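PDB 3JQ0: SusD superfamily protein, which probably binds nutrients, likely glycans, at the outer membrane of the gut bacterium Bacteroides vulgatus. Local coordinates for residues R24-S27 with Y28-F31; Q100-Y103 with L104-Y108; D159-A162 with S163-F167; G258-Y261 with R262-I266. One frame throughout, in Å; residues are numbered along the deposited sequence.

All four contacts are local, and each closes only a turn of the chain. They lie in series, so none encloses or crosses another. Contact 1 comes first, at the junction of helix 9-25 and helix 27-34. Contact 2 lies in helix 97-122. Contact 3 ends helix 149-167, which packs against helix 97-122; the centres of contacts 2 and 3 are about 8 Å apart. Contact 4 is much later, in a short helical turn after strand 243-247. It meets contact 1 through Y260 and Y28, whose rings stack, and so ties the early helices to the later part of the chain. Contacts 3 and 4 lie on opposite sides of the chain's centre, their own centres about 35 Å apart.

Contact 1 (R24-S27 with Y28-F31); sequences REKS and YNFF
The helix is interrupted at K26 and resumes at S27, with F30 N bonded to K26 O at 2.9 Å and F31 N to S27 O at 3.1 Å. This is a helix-to-helix junction, where helix 9-25 hands over to helix 27-34. It belongs to a largely helical region, consistent with the TPR-like architecture of SusD proteins. Two waters bridge the interruption. Water 1 donates to E25 O and accepts from N29 N, in place of the direct bond that an unbroken helix would make. Water 2 links E25 O to Y28 N in the same way. R24 O takes two donors from S27, the backbone N and the hydroxyl. S27 OG lies 2.7 Å from R24 O, in the carbonyl plane on a lone pair.

F30 carries most of the side-chain contact. Its CG lies anti to the carbonyl carbon (chi1 -59°), which turns the ring back toward K26. K26 O sits over a ring face, offset toward the rim. K26 CB makes a CH-pi contact, 4.0 Å from the ring centroid. The K26 chain bends at chi2 (39°), and its NZ ends in a salt bridge with D74. H117 stacks on the F30 ring, and Y113 meets it edge-to-face, so helix 97-122 packs here too. An alanine in place of F30 would take the ring away, and K26 CB, H117 and Y113 are likely to face a gap. Between the two side chains the closest pair is K26 CB and F30 CZ, 3.5 Å apart.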
loop_
_atom_site.group_PDB
_atom_site.type_symbol
_atom_site.label_atom_id
_atom_site.label_comp_id
_atom_site.label_asym_id
_atom_site.label_seq_id
_atom_site.Cartn_x
_atom_site.Cartn_y
_atom_site.Cartn_z
ATOM N N ARG A 24 -1.944 -3.774 12.704
ATOM C CA ARG A 24 -1.792 -2.343 12.623
ATOM C C ARG A 24 -0.354 -1.874 12.922
ATOM O O ARG A 24 0.191 -0.962 12.284
ATOM C CB ARG A 24 -2.760 -1.646 13.584
ATOM C CG ARG A 24 -2.511 -0.171 13.758
ATOM C CD ARG A 24 -3.622 0.501 14.519
ATOM N NE ARG A 24 -3.652 0.052 15.906
ATOM C CZ ARG A 24 -4.697 0.154 16.697
ATOM N NH1 ARG A 24 -5.805 0.771 16.343
ATOM N NH2 ARG A 24 -4.597 -0.334 17.930
ATOM N N GLU A 25 0.302 -2.547 13.860
ATOM C CA GLU A 25 1.689 -2.182 14.151
ATOM C C GLU A 25 2.597 -2.360 12.963
ATOM O O GLU A 25 3.651 -1.706 12.904
ATOM C CB GLU A 25 2.255 -3.016 15.295
ATOM C CG GLU A 25 1.551 -2.846 16.626
ATOM C CD GLU A 25 2.273 -3.555 17.713
ATOM O OE1 GLU A 25 2.478 -4.803 17.623
ATOM O OE2 GLU A 25 2.744 -2.902 18.667
ATOM N N LYS A 26 2.244 -3.226 12.024
ATOM C CA LYS A 26 3.032 -3.484 10.818
ATOM C C LYS A 26 2.678 -2.608 9.621
ATOM O O LYS A 26 3.251 -2.791 8.564
ATOM C CB LYS A 26 2.951 -4.958 10.426
ATOM C CG LYS A 26 4.031 -5.793 11.207
ATOM C CD LYS A 26 4.283 -5.437 12.614
ATOM C CE LYS A 26 5.440 -6.117 13.267
ATOM N NZ LYS A 26 5.423 -5.968 14.737
ATOM N N SER A 27 1.788 -1.652 9.821
ATOM C CA SER A 27 1.380 -0.714 8.744
ATOM C C SER A 27 2.574 -0.117 8.045
ATOM O O SER A 27 2.634 -0.086 6.808
ATOM C CB SER A 27 0.627 0.498 9.418
ATOM O OG SER A 27 -0.592 0.231 9.934
ATOM N N TYR A 28 3.487 0.433 8.841
ATOM C CA TYR A 28 4.669 1.055 8.295
ATOM C C TYR A 28 5.490 0.051 7.469
ATOM O O TYR A 28 5.909 0.345 6.345
ATOM C CB TYR A 28 5.488 1.682 9.427
ATOM C CG TYR A 28 6.769 2.327 8.968
ATOM C CD1 TYR A 28 6.796 3.223 7.945
ATOM C CD2 TYR A 28 7.958 2.047 9.627
ATOM C CE1 TYR A 28 7.987 3.839 7.554
ATOM C CE2 TYR A 28 9.131 2.629 9.278
ATOM C CZ TYR A 28 9.155 3.534 8.210
ATOM O OH TYR A 28 10.342 4.138 7.846
ATOM N N ASN A 29 5.730 -1.143 8.034
ATOM C CA ASN A 29 6.439 -2.165 7.265
ATOM C C ASN A 29 5.732 -2.528 5.977
ATOM O O ASN A 29 6.407 -2.759 4.967
ATOM C CB ASN A 29 6.681 -3.402 8.100
ATOM C CG ASN A 29 7.808 -3.272 9.080
ATOM O OD1 ASN A 29 8.565 -2.319 9.059
ATOM N ND2 ASN A 29 7.936 -4.282 9.946
ATOM N N PHE A 30 4.409 -2.569 5.944
ATOM C CA PHE A 30 3.709 -2.868 4.686
ATOM C C PHE A 30 4.002 -1.793 3.665
ATOM O O PHE A 30 4.175 -2.088 2.481
ATOM C CB PHE A 30 2.187 -3.018 4.902
ATOM C CG PHE A 30 1.791 -4.101 5.871
ATOM C CD1 PHE A 30 2.532 -5.292 6.019
ATOM C CD2 PHE A 30 0.653 -3.962 6.656
ATOM C CE1 PHE A 30 2.154 -6.263 6.938
ATOM C CE2 PHE A 30 0.276 -4.940 7.569
ATOM C CZ PHE A 30 1.044 -6.078 7.726
ATOM N N PHE A 31 4.012 -0.519 4.073
ATOM C CA PHE A 31 4.437 0.560 3.204
ATOM C C PHE A 31 5.843 0.337 2.671
ATOM O O PHE A 31 6.091 0.425 1.471
ATOM C CB PHE A 31 4.304 1.907 3.902
ATOM C CG PHE A 31 5.027 3.032 3.223
ATOM C CD1 PHE A 31 4.553 3.590 2.032
ATOM C CD2 PHE A 31 6.228 3.485 3.758
ATOM C CE1 PHE A 31 5.285 4.633 1.445
ATOM C CE2 PHE A 31 6.940 4.510 3.162
ATOM C CZ PHE A 31 6.465 5.071 2.001
HETATM O O HOH W 1 5.690 -1.484 10.945
HETATM O O HOH W 2 3.035 0.950 11.771
#

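Contact 2 (Q100-Y103 with L104-Y108); sequences QNYY and LGEAY
E106 lays its carboxylate beside the Y102 ring, with OE2 3.5 Å from Y102 CE2 and CD 3.7 Å from the same carbon. The two planes are 55° apart. The residues are one turn apart in helix 97-122, an alpha helix of the bundle, and E106 N bonds to Y102 O at 3.0 Å. CG of E106 is anti to its carbonyl carbon (chi1 -61°), and the chain then runs extended. This carries the carboxylate back past the preceding turn to lie between two tyrosines. Its other oxygen, OE1, comes to the edge of the Y103 ring near the ring plane, 4.0 Å from Y103 CD1.

OE1 also accepts a hydrogen bond from N16 ND2, which joins this turn to helix 9-25. Y103 OH bonds to T13 of the same helix. Y102 OH bonds to the backbone at S172 and K174. With a leucine at E106, N16 ND2 would probably lose its acceptor, and both tyrosine rings the carboxylate beside them. On another side of the helix, L104 folds over the carbonyl of Q100. L104 CG lies 3.5 Å from Q100 O, and L104 CD1 is 4.3 Å from Q100 CG.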
loop_
_atom_site.group_PDB
_atom_site.type_symbol
_atom_site.label_atom_id
_atom_site.label_comp_id
_atom_site.label_asym_id
_atom_site.label_seq_id
_atom_site.Cartn_x
_atom_site.Cartn_y
_atom_site.Cartn_z
ATOM N N GLN A 100 -18.276 -17.920 15.042
ATOM C CA GLN A 100 -17.148 -18.819 14.886
ATOM C C GLN A 100 -16.596 -18.730 13.443
ATOM O O GLN A 100 -15.380 -18.536 13.211
ATOM C CB GLN A 100 -17.567 -20.247 15.232
ATOM C CG GLN A 100 -16.469 -21.261 15.152
ATOM C CD GLN A 100 -16.961 -22.693 15.393
ATOM O OE1 GLN A 100 -18.086 -23.058 14.982
ATOM N NE2 GLN A 100 -16.130 -23.495 16.028
ATOM N N ASN A 101 -17.476 -18.851 12.463
ATOM C CA ASN A 101 -17.069 -18.793 11.060
ATOM C C ASN A 101 -16.441 -17.458 10.705
ATOM O O ASN A 101 -15.501 -17.407 9.922
ATOM C CB ASN A 101 -18.259 -19.131 10.160
ATOM C CG ASN A 101 -18.598 -20.625 10.157
ATOM O OD1 ASN A 101 -17.791 -21.461 10.540
ATOM N ND2 ASN A 101 -19.793 -20.952 9.654
ATOM N N TYR A 102 -17.010 -16.374 11.209
ATOM C CA TYR A 102 -16.491 -15.060 10.871
ATOM C C TYR A 102 -15.049 -14.925 11.383
ATOM O O TYR A 102 -14.167 -14.440 10.681
ATOM C CB TYR A 102 -17.370 -13.912 11.405
ATOM C CG TYR A 102 -17.217 -12.649 10.569
ATOM C CD1 TYR A 102 -17.901 -12.509 9.352
ATOM C CD2 TYR A 102 -16.312 -11.650 10.920
ATOM C CE1 TYR A 102 -17.758 -11.420 8.571
ATOM C CE2 TYR A 102 -16.154 -10.522 10.113
ATOM C CZ TYR A 102 -16.870 -10.432 8.943
ATOM O OH TYR A 102 -16.703 -9.320 8.143
ATOM N N TYR A 103 -14.815 -15.342 12.628
ATOM C CA TYR A 103 -13.462 -15.280 13.172
ATOM C C TYR A 103 -12.495 -16.145 12.358
ATOM O O TYR A 103 -11.363 -15.721 12.118
ATOM C CB TYR A 103 -13.398 -15.725 14.615
ATOM C CG TYR A 103 -13.982 -14.810 15.666
ATOM C CD1 TYR A 103 -13.795 -13.447 15.640
ATOM C CD2 TYR A 103 -14.696 -15.334 16.724
ATOM C CE1 TYR A 103 -14.282 -12.652 16.609
ATOM C CE2 TYR A 103 -15.221 -14.538 17.673
ATOM C CZ TYR A 103 -15.019 -13.194 17.642
ATOM O OH TYR A 103 -15.490 -12.346 18.640
ATOM N N LEU A 104 -12.907 -17.333 11.929
ATOM C CA LEU A 104 -12.045 -18.186 11.137
ATOM C C LEU A 104 -11.785 -17.532 9.777
ATOM O O LEU A 104 -10.642 -17.575 9.295
ATOM C CB LEU A 104 -12.643 -19.584 10.998
ATOM C CG LEU A 104 -12.641 -20.425 12.270
ATOM C CD1 LEU A 104 -13.414 -21.749 12.108
ATOM C CD2 LEU A 104 -11.236 -20.685 12.741
ATOM N N GLY A 105 -12.811 -16.917 9.179
ATOM C CA GLY A 105 -12.598 -16.228 7.906
ATOM C C GLY A 105 -11.526 -15.168 8.074
ATOM O O GLY A 105 -10.588 -15.049 7.251
ATOM N N GLU A 106 -11.600 -14.426 9.174
ATOM C CA GLU A 106 -10.613 -13.399 9.436
ATOM C C GLU A 106 -9.220 -13.944 9.712
ATOM O O GLU A 106 -8.219 -13.387 9.192
ATOM C CB GLU A 106 -11.063 -12.499 10.575
ATOM C CG GLU A 106 -12.352 -11.752 10.324
ATOM C CD GLU A 106 -12.656 -10.767 11.413
ATOM O OE1 GLU A 106 -12.666 -11.171 12.571
ATOM O OE2 GLU A 106 -12.943 -9.553 11.133
ATOM N N ALA A 107 -9.124 -14.993 10.531
ATOM C CA ALA A 107 -7.836 -15.500 10.944
ATOM C C ALA A 107 -7.086 -16.170 9.780
ATOM O O ALA A 107 -5.900 -15.900 9.545
ATOM C CB ALA A 107 -7.987 -16.441 12.137
ATOM N N TYR A 108 -7.788 -17.034 9.044
ATOM C CA TYR A 108 -7.163 -17.645 7.853
ATOM C C TYR A 108 -6.764 -16.542 6.847
ATOM O O TYR A 108 -5.706 -16.643 6.206
ATOM C CB TYR A 108 -8.106 -18.661 7.235
ATOM C CG TYR A 108 -8.173 -19.998 7.931
ATOM C CD1 TYR A 108 -7.065 -20.797 8.027
ATOM C CD2 TYR A 108 -9.363 -20.450 8.498
ATOM C CE1 TYR A 108 -7.112 -22.049 8.640
ATOM C CE2 TYR A 108 -9.431 -21.706 9.115
ATOM C CZ TYR A 108 -8.307 -22.478 9.182
ATOM O OH TYR A 108 -8.371 -23.726 9.784
#

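Contact 3 (D159-A162 with S163-F167); sequences DIQA and SENAF
E164 folds back over the turn before it, in the last part of helix 149-167. Its CB lies 3.6 Å from I160 O. Its CG takes the crowded position between backbone N and carbonyl carbon (chi1 71°), and so sits 3.4 Å from both I160 O and Q161 O. CD stays near I160 O, and OE2 ends 3.8 Å from Q161 CA. At the tip, OE1 forms a salt bridge with K189 and accepts a hydrogen bond from Q186, both on helix 182-199.

The next pair is more exposed. Q161 and N165 lie side by side and point the same way, with Q161 CG 3.7 Å from N165 ND2. Their amide planes are 29° apart. The backbone keeps plain alpha-helical bonds, such as E164 N to I160 O at 2.9 Å. S163 is buried, and its OG bonds to G105 O of helix 97-122 and to T185 OG1 of helix 182-199. The helix thus packs between two others, consistent with a TPR-like bundle. Q161 and N165 are exposed, whereas S163 and E164 bond to neighbouring helices. K189 and Q186 together would probably hold the E164 carboxylate ionised.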
loop_
_atom_site.group_PDB
_atom_site.type_symbol
_atom_site.label_atom_id
_atom_site.label_comp_id
_atom_site.label_asym_id
_atom_site.label_seq_id
_atom_site.Cartn_x
_atom_site.Cartn_y
_atom_site.Cartn_z
ATOM N N ASP A 159 -5.023 -21.287 2.749
ATOM C CA ASP A 159 -5.619 -20.397 3.745
ATOM C C ASP A 159 -6.679 -19.482 3.132
ATOM O O ASP A 159 -7.670 -19.183 3.787
ATOM C CB ASP A 159 -4.511 -19.622 4.431
ATOM C CG ASP A 159 -3.758 -20.459 5.444
ATOM O OD1 ASP A 159 -4.329 -21.442 5.966
ATOM O OD2 ASP A 159 -2.592 -20.071 5.772
ATOM N N ILE A 160 -6.462 -19.002 1.902
ATOM C CA ILE A 160 -7.472 -18.211 1.208
ATOM C C ILE A 160 -8.761 -19.061 1.053
ATOM O O ILE A 160 -9.875 -18.583 1.288
ATOM C CB ILE A 160 -6.962 -17.706 -0.153
ATOM C CG1 ILE A 160 -5.927 -16.603 0.060
ATOM C CG2 ILE A 160 -8.123 -17.269 -1.043
ATOM C CD1 ILE A 160 -5.127 -16.259 -1.171
ATOM N N GLN A 161 -8.592 -20.321 0.623
ATOM C CA GLN A 161 -9.752 -21.203 0.474
ATOM C C GLN A 161 -10.462 -21.379 1.819
ATOM O O GLN A 161 -11.676 -21.327 1.891
ATOM C CB GLN A 161 -9.303 -22.545 -0.135
ATOM C CG GLN A 161 -10.400 -23.606 -0.281
ATOM C CD GLN A 161 -9.793 -24.921 -0.756
ATOM O OE1 GLN A 161 -8.873 -25.468 -0.113
ATOM N NE2 GLN A 161 -10.269 -25.420 -1.857
ATOM N N ALA A 162 -9.698 -21.651 2.878
ATOM C CA ALA A 162 -10.282 -21.820 4.202
ATOM C C ALA A 162 -11.043 -20.564 4.628
ATOM O O ALA A 162 -12.140 -20.615 5.196
ATOM C CB ALA A 162 -9.238 -22.213 5.232
ATOM N N SER A 163 -10.443 -19.400 4.359
ATOM C CA SER A 163 -11.054 -18.122 4.720
ATOM C C SER A 163 -12.379 -17.919 3.982
ATOM O O SER A 163 -13.406 -17.616 4.598
ATOM C CB SER A 163 -10.089 -16.992 4.407
ATOM O OG SER A 163 -10.707 -15.725 4.680
ATOM N N GLU A 164 -12.340 -18.035 2.660
ATOM C CA GLU A 164 -13.542 -17.756 1.862
ATOM C C GLU A 164 -14.632 -18.764 2.194
ATOM O O GLU A 164 -15.817 -18.417 2.198
ATOM C CB GLU A 164 -13.231 -17.674 0.381
ATOM C CG GLU A 164 -12.903 -18.967 -0.273
ATOM C CD GLU A 164 -12.438 -18.826 -1.720
ATOM O OE1 GLU A 164 -12.576 -17.770 -2.349
ATOM O OE2 GLU A 164 -12.010 -19.871 -2.261
ATOM N N ASN A 165 -14.249 -20.011 2.471
ATOM C CA ASN A 165 -15.249 -21.010 2.836
ATOM C C ASN A 165 -15.899 -20.712 4.171
ATOM O O ASN A 165 -17.098 -20.894 4.345
ATOM C CB ASN A 165 -14.614 -22.394 2.856
ATOM C CG ASN A 165 -14.366 -22.964 1.493
ATOM O OD1 ASN A 165 -14.791 -22.387 0.479
ATOM N ND2 ASN A 165 -13.626 -24.081 1.444
ATOM N N ALA A 166 -15.109 -20.230 5.125
ATOM C CA ALA A 166 -15.650 -19.845 6.448
ATOM C C ALA A 166 -16.614 -18.643 6.313
ATOM O O ALA A 166 -17.680 -18.646 6.918
ATOM C CB ALA A 166 -14.523 -19.515 7.418
ATOM N N PHE A 167 -16.238 -17.610 5.555
ATOM C CA PHE A 167 -17.133 -16.459 5.408
ATOM C C PHE A 167 -18.381 -16.847 4.615
ATOM O O PHE A 167 -19.462 -16.278 4.876
ATOM C CB PHE A 167 -16.413 -15.338 4.673
ATOM C CG PHE A 167 -15.404 -14.550 5.485
ATOM C CD1 PHE A 167 -15.759 -13.935 6.669
ATOM C CD2 PHE A 167 -14.123 -14.365 5.009
ATOM C CE1 PHE A 167 -14.856 -13.140 7.355
ATOM C CE2 PHE A 167 -13.224 -13.567 5.698
ATOM C CZ PHE A 167 -13.602 -12.946 6.861
#

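Contact 4 (G258-Y261 with R262-I266); sequences GGYY and RMRLI
This is a local turn contact, where the loop after strand 243-247 winds into a short, weakly bonded helical turn, about 262-265. Y261 O bonds to two backbone donors, L265 N at 2.9 Å and R264 N at 3.3 Å. The R264 N-H comes from above the carbonyl plane, while L265 N comes almost head-on. Two residues earlier, M263 N bonds to G259 O at 2.9 Å. G259 has a positive phi of 97°, where a side chain would collide with the preceding carbonyl. The R262 guanidinium also lies close by, with one face toward G259 O. Its NE forms a salt bridge with E255.

Y261 supplies the apolar part. Its CG is anti to the backbone N (chi1 180°), and the ring runs alongside the turn. Y261 CE1 meets L265 CD1 at 3.8 Å, with the two side chains nearly at right angles. Y261 CE2 meets I266 CD1 at 3.7 Å. W257 packs edge-to-face on this ring. R264 curls back so that its NH1 donates to M263 O, 2.8 Å away; M263 is a selenomethionine. Y261 O thus accepts both an i+3 and an i+4 bond, as in a short, irregular helical turn that joins a loop to the chain beyond.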
loop_
_atom_site.group_PDB
_atom_site.type_symbol
_atom_site.label_atom_id
_atom_site.label_comp_id
_atom_site.label_asym_id
_atom_site.label_seq_id
_atom_site.Cartn_x
_atom_site.Cartn_y
_atom_site.Cartn_z
ATOM N N GLY A 258 2.409 4.255 13.551
ATOM C CA GLY A 258 3.113 4.319 14.811
ATOM C C GLY A 258 4.051 5.495 14.941
ATOM O O GLY A 258 4.998 5.445 15.700
ATOM N N GLY A 259 3.747 6.581 14.231
ATOM C CA GLY A 259 4.572 7.775 14.210
ATOM C C GLY A 259 5.517 7.878 13.032
ATOM O O GLY A 259 6.091 8.953 12.855
ATOM N N TYR A 260 5.699 6.801 12.273
ATOM C CA TYR A 260 6.670 6.766 11.200
ATOM C C TYR A 260 6.222 7.494 9.941
ATOM O O TYR A 260 7.032 7.684 9.046
ATOM C CB TYR A 260 7.133 5.322 10.909
ATOM C CG TYR A 260 7.923 4.732 12.066
ATOM C CD1 TYR A 260 9.248 5.115 12.293
ATOM C CD2 TYR A 260 7.356 3.854 12.953
ATOM C CE1 TYR A 260 9.983 4.599 13.392
ATOM C CE2 TYR A 260 8.086 3.325 14.043
ATOM C CZ TYR A 260 9.381 3.735 14.267
ATOM O OH TYR A 260 10.107 3.245 15.327
ATOM N N TYR A 261 4.951 7.860 9.835
ATOM C CA TYR A 261 4.503 8.746 8.727
ATOM C C TYR A 261 5.036 10.150 8.995
ATOM O O TYR A 261 5.823 10.712 8.233
ATOM C CB TYR A 261 2.995 8.679 8.556
ATOM C CG TYR A 261 2.475 9.542 7.446
ATOM C CD1 TYR A 261 2.568 9.097 6.126
ATOM C CD2 TYR A 261 1.928 10.772 7.673
ATOM C CE1 TYR A 261 2.091 9.815 5.061
ATOM C CE2 TYR A 261 1.461 11.538 6.587
ATOM C CZ TYR A 261 1.538 11.015 5.272
ATOM O OH TYR A 261 1.039 11.720 4.190
ATOM N N ARG A 262 4.644 10.691 10.145
ATOM C CA ARG A 262 5.131 11.989 10.606
ATOM C C ARG A 262 6.658 12.043 10.605
ATOM O O ARG A 262 7.249 13.043 10.195
ATOM C CB ARG A 262 4.624 12.198 12.036
ATOM C CG ARG A 262 5.141 13.429 12.734
ATOM C CD ARG A 262 4.432 13.722 14.027
ATOM N NE ARG A 262 4.398 12.564 14.903
ATOM C CZ ARG A 262 5.325 12.229 15.781
ATOM N NH1 ARG A 262 6.380 13.004 15.978
ATOM N NH2 ARG A 262 5.201 11.123 16.506
HETATM N N MSE A 263 7.291 10.972 11.090
HETATM C CA MSE A 263 8.736 11.002 11.325
HETATM C C MSE A 263 9.580 10.487 10.150
HETATM O O MSE A 263 10.816 10.462 10.277
HETATM C CB MSE A 263 9.094 10.258 12.607
HETATM C CG MSE A 263 8.572 10.948 13.861
HETATM SE SE MSE A 263 9.396 12.665 14.192
HETATM C CE MSE A 263 11.181 12.048 14.661
ATOM N N ARG A 264 8.957 10.158 9.021
ATOM C CA ARG A 264 9.713 9.811 7.819
ATOM C C ARG A 264 9.348 10.602 6.570
ATOM O O ARG A 264 10.172 10.633 5.655
ATOM C CB ARG A 264 9.667 8.291 7.548
ATOM C CG ARG A 264 10.220 7.431 8.665
ATOM C CD ARG A 264 11.705 7.437 8.711
ATOM N NE ARG A 264 12.265 6.690 9.836
ATOM C CZ ARG A 264 12.671 7.201 10.981
ATOM N NH1 ARG A 264 12.497 8.457 11.306
ATOM N NH2 ARG A 264 13.311 6.397 11.843
ATOM N N LEU A 265 8.131 11.155 6.473
ATOM C CA LEU A 265 7.648 11.738 5.234
ATOM C C LEU A 265 7.256 13.216 5.337
ATOM O O LEU A 265 6.883 13.774 4.326
ATOM C CB LEU A 265 6.442 10.936 4.701
ATOM C CG LEU A 265 6.804 9.584 4.095
ATOM C CD1 LEU A 265 5.538 8.819 3.723
ATOM C CD2 LEU A 265 7.670 9.764 2.880
ATOM N N ILE A 266 7.248 13.827 6.537
ATOM C CA ILE A 266 6.605 15.140 6.715
ATOM C C ILE A 266 7.655 16.219 6.992
ATOM O O ILE A 266 8.654 15.969 7.671
ATOM C CB ILE A 266 5.539 15.016 7.857
ATOM C CG1 ILE A 266 4.404 14.110 7.420
ATOM C CG2 ILE A 266 5.021 16.377 8.389
ATOM C CD1 ILE A 266 3.603 14.576 6.222
#